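Local coordinates for coat protein (Papaya mosaic virus, PDB 4DOX) that serves as the coat protein of a flexible filamentous plant virus, a subunit that presumably packs around the viral RNA genome, at residues R104-R108 / D142-G146; W115-D120 / G158-P163. The contacts are given in a common frame with arbitrary orientation. Residue numbers count along the deposited sequence, not the author numbering.

Interaction 1: R104-R108 / D142-G146; sequences RKFCR and DFFDG
Two arginine-aspartate salt bridges flank a buried phenylalanine where helix 103-108 of this all-helical capsid protein meets the loop 142-146. Residues 104-108 are helical; Asp142 and Phe143 are loop, and 144-146 form a short 3-10 segment. The CA atoms of Arg108 and Gly146 come nearest, 4.6 Å apart. Phe143 (chi1 52°, chi2 -76°) lays its ring over Cys107, whose CB sits 3.5 Å from the ring centroid on the normal, a CH-pi contact; Cys107 SG lies oblique to it at 4.7 Å. Val64 and Cys67 of helix 56-70 and Ile114 of helix 111-118 also touch this ring, placing it between helices. Arg108 (chi1 and chi2 t, chi3 m) forms a salt-bridge hydrogen bond from NE to Asp145 OD2 at 2.7 Å, while its CG packs 3.5 Å from Gly146 CA, where any CB would clash with Arg108 O. Arg104 (chi1 t, chi2 92°) brings NH2 2.7 Å from Asp142 OD2, a salt bridge with weak hydrogen-bond geometry; Ser72 OG hydrogen-bonds both Asp142 OD1 and Arg104 NE.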
loop_
_atom_site.group_PDB
_atom_site.type_symbol
_atom_site.label_atom_id
_atom_site.label_comp_id
_atom_site.label_asym_id
_atom_site.label_seq_id
_atom_site.Cartn_x
_atom_site.Cartn_y
_atom_site.Cartn_z
ATOM N N ARG A 104 4.420 0.317 -5.253
ATOM C CA ARG A 104 4.853 -0.339 -4.031
ATOM C C ARG A 104 4.396 0.432 -2.810
ATOM O O ARG A 104 3.897 -0.168 -1.860
ATOM C CB ARG A 104 6.368 -0.524 -4.030
ATOM C CG ARG A 104 6.997 -0.824 -2.662
ATOM C CD ARG A 104 7.147 -2.251 -2.286
ATOM N NE ARG A 104 7.330 -3.175 -3.407
ATOM C CZ ARG A 104 8.493 -3.688 -3.843
ATOM N NH1 ARG A 104 9.631 -3.345 -3.292
ATOM N NH2 ARG A 104 8.510 -4.545 -4.857
ATOM N N LYS A 105 4.557 1.754 -2.849
ATOM C CA LYS A 105 4.181 2.595 -1.721
ATOM C C LYS A 105 2.696 2.591 -1.558
ATOM O O LYS A 105 2.223 2.574 -0.426
ATOM C CB LYS A 105 4.711 4.037 -1.856
ATOM C CG LYS A 105 6.122 4.140 -1.424
ATOM C CD LYS A 105 6.776 5.392 -1.939
ATOM C CE LYS A 105 8.299 5.338 -1.721
ATOM N NZ LYS A 105 8.851 6.709 -1.910
ATOM N N PHE A 106 1.957 2.625 -2.667
ATOM C CA PHE A 106 0.508 2.583 -2.628
ATOM C C PHE A 106 0.003 1.272 -1.986
ATOM O O PHE A 106 -0.900 1.285 -1.156
ATOM C CB PHE A 106 -0.032 2.667 -4.055
ATOM C CG PHE A 106 -1.558 2.751 -4.147
ATOM C CD1 PHE A 106 -2.321 1.635 -4.504
ATOM C CD2 PHE A 106 -2.224 3.946 -3.892
ATOM C CE1 PHE A 106 -3.715 1.705 -4.589
ATOM C CE2 PHE A 106 -3.650 4.027 -3.998
ATOM C CZ PHE A 106 -4.385 2.899 -4.350
ATOM N N CYS A 107 0.566 0.128 -2.388
ATOM C CA CYS A 107 0.149 -1.153 -1.793
ATOM C C CYS A 107 0.484 -1.172 -0.305
ATOM O O CYS A 107 -0.306 -1.673 0.481
ATOM C CB CYS A 107 0.771 -2.347 -2.527
ATOM S SG CYS A 107 0.176 -2.428 -4.273
ATOM N N ARG A 108 1.622 -0.574 0.070
ATOM C CA ARG A 108 2.097 -0.592 1.422
ATOM C C ARG A 108 1.095 0.117 2.304
ATOM O O ARG A 108 0.900 -0.284 3.450
ATOM C CB ARG A 108 3.436 0.102 1.509
ATOM C CG ARG A 108 4.163 -0.235 2.771
ATOM C CD ARG A 108 5.491 0.402 2.815
ATOM N NE ARG A 108 6.505 -0.408 2.158
ATOM C CZ ARG A 108 7.267 0.009 1.158
ATOM N NH1 ARG A 108 7.122 1.242 0.700
ATOM N NH2 ARG A 108 8.158 -0.814 0.615
ATOM N N ASP A 142 5.655 -8.388 -1.063
ATOM C CA ASP A 142 6.692 -7.385 -1.016
ATOM C C ASP A 142 6.333 -6.065 -0.358
ATOM O O ASP A 142 7.132 -5.137 -0.420
ATOM C CB ASP A 142 7.323 -7.162 -2.391
ATOM C CG ASP A 142 6.377 -6.512 -3.394
ATOM O OD1 ASP A 142 5.322 -5.960 -3.005
ATOM O OD2 ASP A 142 6.711 -6.535 -4.596
ATOM N N PHE A 143 5.166 -5.955 0.267
ATOM C CA PHE A 143 4.865 -4.772 1.070
ATOM C C PHE A 143 4.325 -5.189 2.418
ATOM O O PHE A 143 3.465 -4.510 3.014
ATOM C CB PHE A 143 3.889 -3.833 0.359
ATOM C CG PHE A 143 2.640 -4.502 -0.117
ATOM C CD1 PHE A 143 2.658 -5.311 -1.268
ATOM C CD2 PHE A 143 1.427 -4.312 0.566
ATOM C CE1 PHE A 143 1.472 -5.923 -1.752
ATOM C CE2 PHE A 143 0.230 -4.928 0.110
ATOM C CZ PHE A 143 0.250 -5.742 -1.053
ATOM N N PHE A 144 4.817 -6.326 2.883
ATOM C CA PHE A 144 4.480 -6.825 4.175
ATOM C C PHE A 144 4.861 -5.790 5.223
ATOM O O PHE A 144 4.187 -5.706 6.271
ATOM C CB PHE A 144 5.214 -8.135 4.385
ATOM C CG PHE A 144 5.342 -8.568 5.829
ATOM C CD1 PHE A 144 4.304 -9.283 6.463
ATOM C CD2 PHE A 144 6.510 -8.303 6.549
ATOM C CE1 PHE A 144 4.424 -9.712 7.784
ATOM C CE2 PHE A 144 6.642 -8.721 7.880
ATOM C CZ PHE A 144 5.603 -9.424 8.499
ATOM N N ASP A 145 5.912 -4.995 4.957
ATOM C CA ASP A 145 6.421 -4.018 5.948
ATOM C C ASP A 145 5.432 -2.932 6.238
ATOM O O ASP A 145 5.688 -2.076 7.088
ATOM C CB ASP A 145 7.754 -3.340 5.526
ATOM C CG ASP A 145 7.786 -2.891 4.048
ATOM O OD1 ASP A 145 8.936 -2.694 3.572
ATOM O OD2 ASP A 145 6.712 -2.763 3.363
ATOM N N GLY A 146 4.319 -2.956 5.512
ATOM C CA GLY A 146 3.256 -1.983 5.687
ATOM C C GLY A 146 2.267 -2.433 6.740
ATOM O O GLY A 146 1.515 -1.595 7.274
#

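Interaction 2: W115-D120 / G158-P163; sequences WNLRTD and GLTRSP. Unlike the reference sequence in segment 158-163: Thr160 (reference Ile).
The last turn of helix 111-118 and the two residues after it receive an irregular loop, 158-163. Asn116 and Thr160 are nearest in register, with their CA atoms 5.8 Å apart. Gly158 comes first, at phi/psi 80/172; its O accepts Asn116 ND2 at 3.3 Å. Leu159 then sets CD2 4.1 Å from Trp115 CD1. At Thr160, which differs from the isoleucine of the reference sequence, the backbone N donates to Asn116 OD1 at 3.1 Å, so the Asn116 side-chain amide grips the loop backbone twice, through its ND2 and its OD1. Thr160 OG1 donates to a water 3.3 Å away, which in turn donates to Asn116 O (2.7 Å) and Thr119 O (2.8 Å). Arg161 is extended (-162/166), and its O takes Trp115 NE1 at 3.1 Å. From chi1 66°, with chi2 and chi3 trans, Arg161 reaches Asp120 in a bidentate salt bridge, NE to OD2 at 2.9 Å and NH2 to OD1 at 3.0 Å; Thr119 CG2 and Trp115 CZ2 lie over one guanidinium face. Arg161 NH1 bonds Ser162 O at 3.0 Å and pairs with Glu167. Finally Pro163 CB packs 3.9 Å from Trp115 CH2 (chi1 180°, chi2 -97°). With main-chain groups of Gly158, Thr160 and Arg161 all bonded to side chains of the helix, the attachment depends on the loop's backbone path as well as its side chains.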
loop_
_atom_site.group_PDB
_atom_site.type_symbol
_atom_site.label_atom_id
_atom_site.label_comp_id
_atom_site.label_asym_id
_atom_site.label_seq_id
_atom_site.Cartn_x
_atom_site.Cartn_y
_atom_site.Cartn_z
ATOM N N TRP A 115 -3.748 -7.780 4.624
ATOM C CA TRP A 115 -3.415 -8.707 5.707
ATOM C C TRP A 115 -4.693 -9.320 6.304
ATOM O O TRP A 115 -4.818 -10.536 6.376
ATOM C CB TRP A 115 -2.619 -8.001 6.781
ATOM C CG TRP A 115 -2.242 -8.877 7.936
ATOM C CD1 TRP A 115 -2.903 -8.981 9.141
ATOM C CD2 TRP A 115 -1.093 -9.728 8.041
ATOM N NE1 TRP A 115 -2.247 -9.854 9.971
ATOM C CE2 TRP A 115 -1.138 -10.335 9.325
ATOM C CE3 TRP A 115 -0.035 -10.054 7.167
ATOM C CZ2 TRP A 115 -0.152 -11.247 9.770
ATOM C CZ3 TRP A 115 0.945 -10.976 7.599
ATOM C CH2 TRP A 115 0.875 -11.548 8.903
ATOM N N ASN A 116 -5.658 -8.496 6.696
ATOM C CA ASN A 116 -6.867 -9.059 7.296
ATOM C C ASN A 116 -7.637 -9.893 6.314
ATOM O O ASN A 116 -8.312 -10.841 6.690
ATOM C CB ASN A 116 -7.788 -7.964 7.838
ATOM C CG ASN A 116 -7.452 -7.566 9.259
ATOM O OD1 ASN A 116 -6.271 -7.602 9.679
ATOM N ND2 ASN A 116 -8.483 -7.176 10.012
ATOM N N LEU A 117 -7.534 -9.540 5.042
ATOM C CA LEU A 117 -8.311 -10.232 4.030
ATOM C C LEU A 117 -7.771 -11.608 3.627
ATOM O O LEU A 117 -8.553 -12.513 3.327
ATOM C CB LEU A 117 -8.492 -9.340 2.809
ATOM C CG LEU A 117 -9.508 -8.248 3.115
ATOM C CD1 LEU A 117 -9.406 -7.170 2.067
ATOM C CD2 LEU A 117 -10.878 -8.858 3.138
ATOM N N ARG A 118 -6.448 -11.771 3.645
ATOM C CA ARG A 118 -5.832 -12.969 3.114
ATOM C C ARG A 118 -5.135 -13.835 4.166
ATOM O O ARG A 118 -5.077 -15.060 3.990
ATOM C CB ARG A 118 -4.848 -12.599 2.013
ATOM C CG ARG A 118 -5.433 -11.724 0.893
ATOM C CD ARG A 118 -5.983 -12.538 -0.217
ATOM N NE ARG A 118 -5.040 -13.578 -0.654
ATOM C CZ ARG A 118 -4.483 -13.644 -1.865
ATOM N NH1 ARG A 118 -4.760 -12.727 -2.801
ATOM N NH2 ARG A 118 -3.639 -14.644 -2.142
ATOM N N THR A 119 -4.610 -13.233 5.235
ATOM C CA THR A 119 -3.869 -13.974 6.257
ATOM C C THR A 119 -4.691 -15.108 6.930
ATOM O O THR A 119 -5.861 -14.906 7.292
ATOM C CB THR A 119 -3.328 -13.024 7.296
ATOM O OG1 THR A 119 -2.526 -12.057 6.629
ATOM C CG2 THR A 119 -2.504 -13.739 8.357
ATOM N N ASP A 120 -4.061 -16.289 7.058
ATOM C CA ASP A 120 -4.694 -17.567 7.481
ATOM C C ASP A 120 -5.926 -17.995 6.641
ATOM O O ASP A 120 -6.673 -18.888 7.059
ATOM C CB ASP A 120 -5.015 -17.593 9.000
ATOM C CG ASP A 120 -3.808 -17.252 9.877
ATOM O OD1 ASP A 120 -2.653 -17.516 9.482
ATOM O OD2 ASP A 120 -4.023 -16.721 10.986
ATOM N N GLY A 158 -8.847 -3.369 13.951
ATOM C CA GLY A 158 -7.460 -3.741 14.134
ATOM C C GLY A 158 -7.171 -5.060 13.432
ATOM O O GLY A 158 -8.102 -5.763 12.929
ATOM N N LEU A 159 -5.883 -5.395 13.401
ATOM C CA LEU A 159 -5.426 -6.632 12.797
ATOM C C LEU A 159 -6.109 -7.874 13.363
ATOM O O LEU A 159 -6.461 -7.908 14.547
ATOM C CB LEU A 159 -3.924 -6.748 12.993
ATOM C CG LEU A 159 -3.110 -5.594 12.433
ATOM C CD1 LEU A 159 -1.613 -5.874 12.671
ATOM C CD2 LEU A 159 -3.441 -5.284 10.915
ATOM N N THR A 160 -6.279 -8.903 12.525
ATOM C CA THR A 160 -6.891 -10.174 12.971
ATOM C C THR A 160 -5.944 -10.964 13.845
ATOM O O THR A 160 -6.372 -11.818 14.616
ATOM C CB THR A 160 -7.244 -11.075 11.829
ATOM O OG1 THR A 160 -6.114 -11.133 10.970
ATOM C CG2 THR A 160 -8.404 -10.500 11.068
ATOM N N ARG A 161 -4.651 -10.720 13.637
ATOM C CA ARG A 161 -3.565 -11.083 14.560
ATOM C C ARG A 161 -2.346 -10.227 14.163
ATOM O O ARG A 161 -2.342 -9.591 13.088
ATOM C CB ARG A 161 -3.251 -12.586 14.550
ATOM C CG ARG A 161 -2.681 -13.102 13.252
ATOM C CD ARG A 161 -2.205 -14.553 13.376
ATOM N NE ARG A 161 -1.831 -15.169 12.093
ATOM C CZ ARG A 161 -0.651 -15.025 11.477
ATOM N NH1 ARG A 161 0.317 -14.257 12.002
ATOM N NH2 ARG A 161 -0.437 -15.657 10.329
ATOM N N SER A 162 -1.349 -10.170 15.038
ATOM C CA SER A 162 -0.039 -9.661 14.656
ATOM C C SER A 162 0.699 -10.671 13.814
ATOM O O SER A 162 0.387 -11.877 13.868
ATOM C CB SER A 162 0.785 -9.353 15.898
ATOM O OG SER A 162 0.635 -7.969 16.154
ATOM N N PRO A 163 1.692 -10.206 13.037
ATOM C CA PRO A 163 2.589 -11.197 12.440
ATOM C C PRO A 163 3.363 -11.937 13.532
ATOM O O PRO A 163 3.534 -11.398 14.608
ATOM C CB PRO A 163 3.526 -10.367 11.562
ATOM C CG PRO A 163 3.016 -9.035 11.545
ATOM C CD PRO A 163 1.847 -8.875 12.443
HETATM O O HOH W 1 -7.225 -12.698 8.317
#

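Overall arrangement
Along the chain the four segments alternate, 104-108, 115-120, 142-146, 158-163, so the two contacts cross: successive helices 103-108 and 111-118 each receive a later part of the long region that leads to helix 165-172. Their centres lie 15 Å apart, interaction 1 near the geometric centre of the chain and interaction 2 farther out. Phe144 joins them directly, its CE1 3.7 Å from Trp115 CZ3 and its CZ 3.8 Å from Pro163 CB, while also touching Arg168 and Asn171 of helix 165-172. Together they fold the mostly non-helical region after helix 111-118 of this viral coat protein back onto the helices preceding it.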